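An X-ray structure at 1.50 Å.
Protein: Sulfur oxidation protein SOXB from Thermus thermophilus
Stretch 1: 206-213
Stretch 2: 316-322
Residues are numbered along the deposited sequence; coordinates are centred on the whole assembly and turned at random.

Stretch 1, residues 206-213: RVGPYALA
Stretch 2 316-322: DLKLWKG

The contact between residues 206-213 and 316-322 of this SoxB chain is a small apolar packing of side chains, centred on L319 and crossed by no direct hydrogen bond. It illustrates how residues no fewer than 105 positions apart in sequence can be brought into contact and joined mainly through side chains. The strands 210-213 and 316-320 cross at 114°, their axes no closer than 8.0 Å, too far for sheet pairing; the nearest CA atoms, of Y210 and K321, are 7.2 Å apart.

Stretch 1 is a hairpin. Its two strands are joined by a type II' turn from V207 to Y210, closed by V207 N to Y210 O (3.0 Å) and Y210 N to V207 O (3.1 Å). G208, at phi/psi 67/-121, suits a corner where a CB would strike P209 CD, and P209 follows at -91/-3. From Y210 onward the backbone is extended, and alternation turns Y210 and L212 toward stretch 2 while A211 points away. The opposing strand, also extended, directs L317 and L319 toward the hairpin and K318 and W320 away.

L319 (chi1 m, chi2 t) has the largest covered area, 100 of the 274 Å² buried in total. Its CD1 lies 3.8 Å from both V207 CG1 (chi1 t) and Y210 CB, and its CD2 lies 4.5 Å from L212 CD1. L212 (t, p) extends the apolar patch, with CD2 4.2 Å from CD1 of L317 (m, t). Branched aliphatic side chains suit these buried sites, filling space without polar groups to satisfy.

Y210 (chi1 -45°, chi2 -91°) offers a ring face to L319, whose CB sits 4.0 Å from the ring centroid, 14° off the normal, in a CH-pi contact. Its CE1 approaches W320 CA at 3.9 Å. One water donates to L319 O (2.8 Å) and makes a weak hydrogen bond with Y210 OH (3.4 Å), a polar bridge at the border of the apolar cluster.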

# COMPACT_ATOMS: atom_id res chain seq x y z
N ARG A 206 -4.61 29.44 -2.73
CA ARG A 206 -3.94 30.54 -3.41
C ARG A 206 -2.46 30.21 -3.53
O ARG A 206 -1.81 29.85 -2.54
CB ARG A 206 -4.13 31.85 -2.64
CG ARG A 206 -5.46 32.53 -2.88
CD ARG A 206 -5.35 34.04 -2.74
NE ARG A 206 -5.32 34.46 -1.34
CZ ARG A 206 -5.06 35.69 -0.93
NH1 ARG A 206 -5.06 35.98 0.37
NH2 ARG A 206 -4.82 36.65 -1.81
N VAL A 207 -1.94 30.30 -4.74
CA VAL A 207 -0.53 30.06 -5.01
C VAL A 207 -0.05 31.29 -5.75
O VAL A 207 -0.03 31.32 -6.98
CB VAL A 207 -0.34 28.80 -5.88
CG1 VAL A 207 1.05 28.80 -6.51
CG2 VAL A 207 -0.54 27.54 -5.05
N GLY A 208 0.25 32.35 -5.00
CA GLY A 208 0.64 33.60 -5.61
C GLY A 208 -0.56 34.18 -6.34
O GLY A 208 -1.62 34.39 -5.75
N PRO A 209 -0.43 34.41 -7.65
CA PRO A 209 -1.53 34.97 -8.44
C PRO A 209 -2.44 33.91 -9.06
O PRO A 209 -3.43 34.24 -9.71
CB PRO A 209 -0.79 35.73 -9.55
CG PRO A 209 0.46 34.95 -9.75
CD PRO A 209 0.85 34.42 -8.39
N TYR A 210 -2.10 32.64 -8.87
CA TYR A 210 -2.91 31.55 -9.41
C TYR A 210 -3.73 30.90 -8.31
O TYR A 210 -3.53 31.17 -7.13
CB TYR A 210 -2.02 30.47 -10.04
CG TYR A 210 -0.92 31.00 -10.92
CD1 TYR A 210 -1.13 31.18 -12.28
CD2 TYR A 210 0.33 31.29 -10.40
CE1 TYR A 210 -0.13 31.65 -13.10
CE2 TYR A 210 1.34 31.77 -11.21
CZ TYR A 210 1.11 31.94 -12.56
OH TYR A 210 2.11 32.42 -13.37
N ALA A 211 -4.61 29.99 -8.71
CA ALA A 211 -5.41 29.24 -7.75
C ALA A 211 -5.29 27.77 -8.14
O ALA A 211 -5.50 27.40 -9.31
CB ALA A 211 -6.86 29.70 -7.80
N LEU A 212 -4.95 26.93 -7.16
CA LEU A 212 -4.77 25.50 -7.39
C LEU A 212 -5.81 24.73 -6.60
O LEU A 212 -5.89 24.87 -5.39
CB LEU A 212 -3.38 25.09 -6.90
CG LEU A 212 -2.97 23.62 -7.02
CD1 LEU A 212 -2.81 23.23 -8.48
CD2 LEU A 212 -1.66 23.38 -6.27
N ALA A 213 -6.57 23.88 -7.29
CA ALA A 213 -7.56 23.04 -6.63
C ALA A 213 -6.96 21.66 -6.33
O ALA A 213 -6.34 21.06 -7.21
CB ALA A 213 -8.79 22.86 -7.51
N ASP A 316 7.15 20.23 -7.64
CA ASP A 316 7.15 21.68 -7.81
C ASP A 316 6.45 22.01 -9.10
O ASP A 316 6.72 21.41 -10.13
CB ASP A 316 8.58 22.22 -7.83
CG ASP A 316 9.37 21.80 -6.61
OD1 ASP A 316 8.94 22.15 -5.50
OD2 ASP A 316 10.40 21.11 -6.76
N LEU A 317 5.48 22.92 -9.03
CA LEU A 317 4.67 23.27 -10.18
C LEU A 317 4.85 24.69 -10.70
O LEU A 317 4.72 25.66 -9.94
CB LEU A 317 3.18 23.09 -9.85
CG LEU A 317 2.77 21.76 -9.22
CD1 LEU A 317 1.29 21.79 -8.82
CD2 LEU A 317 3.07 20.63 -10.18
N LYS A 318 5.04 24.81 -12.01
CA LYS A 318 5.01 26.11 -12.65
C LYS A 318 3.61 26.16 -13.24
O LYS A 318 3.27 25.36 -14.12
CB LYS A 318 6.01 26.17 -13.81
CG LYS A 318 7.37 26.67 -13.41
CD LYS A 318 8.23 26.82 -14.65
CE LYS A 318 9.58 27.40 -14.32
NZ LYS A 318 10.43 27.44 -15.54
N LEU A 319 2.78 27.06 -12.74
CA LEU A 319 1.41 27.12 -13.20
C LEU A 319 1.22 28.16 -14.29
O LEU A 319 2.06 29.06 -14.46
CB LEU A 319 0.47 27.46 -12.03
CG LEU A 319 0.61 26.58 -10.78
CD1 LEU A 319 -0.29 27.09 -9.66
CD2 LEU A 319 0.28 25.14 -11.12
N TRP A 320 0.12 28.04 -15.01
CA TRP A 320 -0.32 29.04 -15.98
C TRP A 320 -1.83 29.17 -15.87
O TRP A 320 -2.48 28.39 -15.15
CB TRP A 320 0.16 28.75 -17.41
CG TRP A 320 -0.56 27.65 -18.13
CD1 TRP A 320 -0.37 26.30 -17.97
CD2 TRP A 320 -1.50 27.79 -19.21
NE1 TRP A 320 -1.16 25.60 -18.86
CE2 TRP A 320 -1.85 26.49 -19.63
CE3 TRP A 320 -2.06 28.89 -19.87
CZ2 TRP A 320 -2.76 26.26 -20.68
CZ3 TRP A 320 -2.98 28.66 -20.89
CH2 TRP A 320 -3.30 27.36 -21.30
N LYS A 321 -2.39 30.17 -16.52
CA LYS A 321 -3.82 30.43 -16.43
C LYS A 321 -4.70 29.20 -16.64
O LYS A 321 -5.76 29.08 -16.01
CB LYS A 321 -4.24 31.56 -17.38
CG LYS A 321 -5.40 31.19 -18.29
CD LYS A 321 -5.87 32.39 -19.11
CE LYS A 321 -6.26 33.57 -18.22
NZ LYS A 321 -6.62 34.78 -19.01
N GLY A 322 -4.29 28.29 -17.52
CA GLY A 322 -5.07 27.12 -17.85
C GLY A 322 -4.58 25.76 -17.36
O GLY A 322 -5.09 24.74 -17.80
O HOH W 1 4.52 30.05 -13.55